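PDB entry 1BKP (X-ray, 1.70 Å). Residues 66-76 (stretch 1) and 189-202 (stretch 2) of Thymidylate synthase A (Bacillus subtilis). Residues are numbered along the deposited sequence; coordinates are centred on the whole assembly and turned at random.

Stretch 1, residues 66-76: TAIKELLWIWQ
Stretch 2, residues 189-202: PFNVFQYNVLQRMI

Two helices of one chain of thymidylate synthase A pack here, joined by contacts at least 120 residues apart in sequence. Residues 66-75 are helical, in a helix that begins earlier in the chain. Residues 189-202 are helical throughout and belong to a longer helix. Phi and psi stay near -65° and -40° over most of both, with Trp 75 at -91/-28. From Glu 70 to Gln 76 and from Phe 193 to Ile 202, each backbone N bonds to the O four residues earlier; Leu 71 N to Ala 67 O is 2.9 Å, and Met 201 N to Val 197 O is 2.9 Å. The bond from Asn 196 N to Val 192 O, 3.4 Å, is weak.

The axes approach to 9.1 Å. Their N-to-C directions differ by 58°, with a signed crossing angle of -58°. The register is set by Ala 67 and Gln 194, whose CA atoms lie 5.4 Å apart. The small side chain of Ala 67 goes with this close approach; its CB is 4.1 Å from Gln 194 CB. Together the stretches bury 756 Å².

Apolar packing centres on Leu 71. Its CA-to-CB bond points toward the other helix, with chi1 t and chi2 p. The side chain is a knob in a hole formed by Gln 194, Val 197, Leu 198 and Met 201. Leu 71 CD2 lies 3.9 Å from Leu 198 CB and 4.0 Å from Met 201 SD. Leu 71 CD1 is 3.8 Å from Gln 194 CG. Leu 72 (m, t) starts sideways, but its end comes nearer, and its CD2 reaches Met 201 CE at 3.7 Å. Met 201 is m, t, p. Ile 68, also m, t, places CD1 4.1 Å from Val 197 CG1 (chi1 t) and CG1 4.1 Å from Phe 193 CE2.

Aromatic rings make two CH-pi contacts. Phe 190 has chi1 t and chi2 90°. Ala 67 CB lies over one face of its ring, 3.9 Å from the ring centroid and 17° off the normal. Thr 66 CG2 meets the ring edge at Phe 190 CE1, 3.8 Å away. Phe 193 has chi1 t and chi2 72°; its edge faces Ala 67 CB, 4.1 Å from Phe 193 CD2. Trp 75 has chi1 m and chi2 76°. Leu 198 (t, p) puts CD2 over one face of the indole, 3.6 Å from the centroid of the Trp 75 six-membered ring and 12° off the normal.

A hydrogen bond runs from Trp 75 NE1 to Tyr 195 OH, at 3.0 Å, with an N-H...O angle of 163°. Tyr 195 has chi1 m and chi2 80°. The Trp 75 five-membered ring and the Tyr 195 ring are 5.5 Å apart at their centroids, with planes at 81°.

Glu 70 is t, t with chi3 -76°. Its OE2 lies at the Phe 190 ring edge, 3.4 Å from Phe 190 CE2. Within the second helix, Arg 200 NE donates to Asn 196 OD1 at 2.8 Å.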

# COMPACT_ATOMS: atom_id res chain seq x y z
N THR A 66 23.35 -11.67 -0.66
CA THR A 66 23.18 -10.44 -1.44
C THR A 66 21.90 -9.69 -0.98
O THR A 66 21.92 -8.48 -0.83
CB THR A 66 22.98 -10.80 -2.88
OG1 THR A 66 24.15 -11.52 -3.25
CG2 THR A 66 22.82 -9.56 -3.75
N ALA A 67 20.84 -10.43 -0.69
CA ALA A 67 19.59 -9.77 -0.22
C ALA A 67 19.80 -9.05 1.10
O ALA A 67 19.29 -7.91 1.27
CB ALA A 67 18.48 -10.82 -0.08
N ILE A 68 20.50 -9.72 2.06
CA ILE A 68 20.81 -9.08 3.32
C ILE A 68 21.77 -7.92 3.16
O ILE A 68 21.60 -6.88 3.80
CB ILE A 68 21.29 -10.07 4.36
CG1 ILE A 68 20.15 -11.05 4.55
CG2 ILE A 68 21.70 -9.39 5.67
CD1 ILE A 68 20.52 -12.24 5.51
N LYS A 69 22.76 -8.05 2.26
CA LYS A 69 23.65 -6.89 2.03
C LYS A 69 22.93 -5.64 1.54
O LYS A 69 23.24 -4.52 2.06
CB LYS A 69 24.86 -7.24 1.13
CG LYS A 69 25.88 -8.15 1.80
CD LYS A 69 26.82 -8.69 0.73
CE LYS A 69 27.93 -9.50 1.35
NZ LYS A 69 28.76 -10.13 0.28
N GLU A 70 22.05 -5.81 0.53
CA GLU A 70 21.28 -4.69 -0.03
C GLU A 70 20.35 -4.17 1.05
O GLU A 70 20.23 -2.97 1.20
CB GLU A 70 20.45 -5.16 -1.22
CG GLU A 70 19.69 -4.08 -1.88
CD GLU A 70 18.77 -4.70 -2.90
OE1 GLU A 70 19.28 -5.09 -3.97
OE2 GLU A 70 17.62 -5.01 -2.55
N LEU A 71 19.74 -5.06 1.83
CA LEU A 71 18.89 -4.56 2.96
C LEU A 71 19.68 -3.64 3.90
O LEU A 71 19.24 -2.56 4.24
CB LEU A 71 18.32 -5.75 3.73
CG LEU A 71 17.34 -5.33 4.84
CD1 LEU A 71 15.99 -4.92 4.21
CD2 LEU A 71 17.19 -6.47 5.82
N LEU A 72 20.91 -4.03 4.29
CA LEU A 72 21.71 -3.20 5.23
C LEU A 72 22.12 -1.85 4.63
O LEU A 72 22.10 -0.83 5.30
CB LEU A 72 22.96 -3.95 5.70
CG LEU A 72 22.65 -5.27 6.46
CD1 LEU A 72 24.00 -6.13 6.67
CD2 LEU A 72 22.05 -4.86 7.83
N TRP A 73 22.42 -1.86 3.34
CA TRP A 73 22.85 -0.67 2.62
C TRP A 73 21.65 0.33 2.68
O TRP A 73 21.82 1.54 2.85
CB TRP A 73 23.11 -1.06 1.15
CG TRP A 73 23.43 0.05 0.22
CD1 TRP A 73 24.41 0.98 0.37
CD2 TRP A 73 22.79 0.35 -1.04
NE1 TRP A 73 24.42 1.85 -0.71
CE2 TRP A 73 23.46 1.46 -1.60
CE3 TRP A 73 21.74 -0.22 -1.74
CZ2 TRP A 73 23.10 2.01 -2.82
CZ3 TRP A 73 21.37 0.33 -2.99
CH2 TRP A 73 22.04 1.40 -3.50
N ILE A 74 20.45 -0.14 2.32
CA ILE A 74 19.27 0.74 2.35
C ILE A 74 18.79 1.18 3.78
O ILE A 74 18.59 2.42 4.06
CB ILE A 74 18.07 0.05 1.64
CG1 ILE A 74 18.41 -0.27 0.13
CG2 ILE A 74 16.78 0.97 1.65
CD1 ILE A 74 17.37 -1.43 -0.40
N TRP A 75 18.59 0.20 4.65
CA TRP A 75 17.99 0.45 5.97
C TRP A 75 18.93 0.77 7.14
O TRP A 75 18.54 1.53 8.01
CB TRP A 75 17.17 -0.77 6.40
CG TRP A 75 15.81 -0.85 5.68
CD1 TRP A 75 15.54 -1.26 4.37
CD2 TRP A 75 14.57 -0.41 6.24
NE1 TRP A 75 14.19 -1.08 4.11
CE2 TRP A 75 13.57 -0.58 5.23
CE3 TRP A 75 14.21 0.09 7.50
CZ2 TRP A 75 12.22 -0.26 5.46
CZ3 TRP A 75 12.84 0.41 7.73
CH2 TRP A 75 11.88 0.23 6.72
N GLN A 76 20.16 0.27 7.10
CA GLN A 76 21.11 0.46 8.19
C GLN A 76 22.09 1.57 7.86
O GLN A 76 22.18 2.54 8.61
CB GLN A 76 21.87 -0.83 8.50
CG GLN A 76 22.60 -0.72 9.80
CD GLN A 76 23.58 -1.84 9.93
OE1 GLN A 76 24.45 -1.95 9.11
NE2 GLN A 76 23.37 -2.75 10.90
N PRO A 189 11.24 -13.48 -5.26
CA PRO A 189 11.84 -14.33 -4.17
C PRO A 189 12.88 -13.65 -3.35
O PRO A 189 12.91 -13.79 -2.12
CB PRO A 189 12.36 -15.58 -4.92
CG PRO A 189 11.51 -15.63 -6.25
CD PRO A 189 11.39 -14.13 -6.60
N PHE A 190 13.69 -12.81 -4.00
CA PHE A 190 14.75 -12.05 -3.32
C PHE A 190 14.09 -11.04 -2.33
O PHE A 190 14.53 -10.88 -1.19
CB PHE A 190 15.46 -11.31 -4.42
CG PHE A 190 16.64 -10.51 -3.99
CD1 PHE A 190 17.94 -11.08 -3.96
CD2 PHE A 190 16.49 -9.16 -3.74
CE1 PHE A 190 19.04 -10.27 -3.70
CE2 PHE A 190 17.62 -8.33 -3.47
CZ PHE A 190 18.87 -8.89 -3.45
N ASN A 191 13.09 -10.29 -2.81
CA ASN A 191 12.40 -9.25 -2.02
C ASN A 191 11.59 -9.79 -0.85
O ASN A 191 11.68 -9.25 0.26
CB ASN A 191 11.48 -8.47 -2.95
CG ASN A 191 12.22 -7.46 -3.79
OD1 ASN A 191 13.28 -6.88 -3.38
ND2 ASN A 191 11.69 -7.21 -4.95
N VAL A 192 10.96 -10.96 -1.01
CA VAL A 192 10.11 -11.54 0.03
C VAL A 192 11.05 -11.99 1.18
O VAL A 192 10.78 -11.68 2.37
CB VAL A 192 9.36 -12.70 -0.50
CG1 VAL A 192 8.67 -13.51 0.60
CG2 VAL A 192 8.25 -12.21 -1.44
N PHE A 193 12.16 -12.65 0.83
CA PHE A 193 13.12 -13.08 1.90
C PHE A 193 13.72 -11.88 2.63
O PHE A 193 13.69 -11.79 3.83
CB PHE A 193 14.25 -13.92 1.27
CG PHE A 193 15.37 -14.26 2.27
CD1 PHE A 193 15.15 -15.19 3.26
CD2 PHE A 193 16.62 -13.63 2.21
CE1 PHE A 193 16.19 -15.50 4.21
CE2 PHE A 193 17.65 -13.92 3.13
CZ PHE A 193 17.45 -14.84 4.11
N GLN A 194 14.12 -10.86 1.87
CA GLN A 194 14.82 -9.71 2.37
C GLN A 194 14.00 -8.93 3.41
O GLN A 194 14.54 -8.61 4.47
CB GLN A 194 15.16 -8.85 1.17
CG GLN A 194 15.40 -7.41 1.36
CD GLN A 194 15.74 -6.73 -0.01
OE1 GLN A 194 16.91 -6.44 -0.31
NE2 GLN A 194 14.74 -6.53 -0.81
N TYR A 195 12.71 -8.75 3.17
CA TYR A 195 11.90 -8.00 4.15
C TYR A 195 11.55 -8.80 5.39
O TYR A 195 11.32 -8.20 6.50
CB TYR A 195 10.69 -7.25 3.48
CG TYR A 195 11.16 -5.92 2.98
CD1 TYR A 195 11.87 -5.80 1.74
CD2 TYR A 195 10.97 -4.74 3.77
CE1 TYR A 195 12.36 -4.56 1.29
CE2 TYR A 195 11.46 -3.50 3.36
CZ TYR A 195 12.16 -3.44 2.10
OH TYR A 195 12.66 -2.20 1.75
N ASN A 196 11.52 -10.13 5.27
CA ASN A 196 11.28 -10.93 6.47
C ASN A 196 12.54 -10.83 7.40
O ASN A 196 12.44 -10.75 8.67
CB ASN A 196 11.01 -12.40 6.08
CG ASN A 196 10.58 -13.21 7.28
OD1 ASN A 196 11.39 -13.89 7.80
ND2 ASN A 196 9.34 -13.01 7.79
N VAL A 197 13.72 -10.78 6.78
CA VAL A 197 14.94 -10.59 7.60
C VAL A 197 14.84 -9.23 8.37
O VAL A 197 15.04 -9.17 9.58
CB VAL A 197 16.25 -10.65 6.73
CG1 VAL A 197 17.50 -10.45 7.64
CG2 VAL A 197 16.30 -12.03 6.14
N LEU A 198 14.32 -8.20 7.71
CA LEU A 198 14.20 -6.92 8.36
C LEU A 198 13.20 -7.07 9.57
O LEU A 198 13.42 -6.46 10.61
CB LEU A 198 13.63 -5.87 7.40
CG LEU A 198 13.50 -4.46 7.99
CD1 LEU A 198 14.93 -3.84 8.28
CD2 LEU A 198 12.69 -3.61 6.93
N GLN A 199 12.12 -7.83 9.40
CA GLN A 199 11.17 -8.03 10.47
C GLN A 199 11.88 -8.62 11.69
O GLN A 199 11.63 -8.18 12.86
CB GLN A 199 10.06 -8.98 10.08
CG GLN A 199 8.93 -8.98 11.09
CD GLN A 199 7.80 -9.88 10.66
OE1 GLN A 199 7.96 -10.63 9.72
NE2 GLN A 199 6.65 -9.85 11.38
N ARG A 200 12.61 -9.73 11.44
CA ARG A 200 13.37 -10.41 12.50
C ARG A 200 14.39 -9.49 13.15
O ARG A 200 14.52 -9.50 14.40
CB ARG A 200 14.03 -11.68 11.95
CG ARG A 200 12.91 -12.71 11.47
CD ARG A 200 13.48 -13.95 10.77
NE ARG A 200 12.34 -14.73 10.30
CZ ARG A 200 11.96 -15.89 10.82
NH1 ARG A 200 12.70 -16.50 11.77
NH2 ARG A 200 10.90 -16.46 10.33
N MET A 201 15.10 -8.66 12.39
CA MET A 201 16.08 -7.73 13.00
C MET A 201 15.43 -6.75 13.97
O MET A 201 15.90 -6.55 15.11
CB MET A 201 16.74 -6.89 11.93
CG MET A 201 17.78 -7.78 11.11
SD MET A 201 18.28 -6.83 9.63
CE MET A 201 19.35 -5.54 10.26
N ILE A 202 14.32 -6.16 13.49
CA ILE A 202 13.65 -5.08 14.23
C ILE A 202 12.93 -5.65 15.44
O ILE A 202 12.98 -5.07 16.50
CB ILE A 202 12.73 -4.07 13.31
CG1 ILE A 202 13.65 -3.13 12.47
CG2 ILE A 202 11.79 -3.21 14.31
CD1 ILE A 202 12.97 -2.33 11.42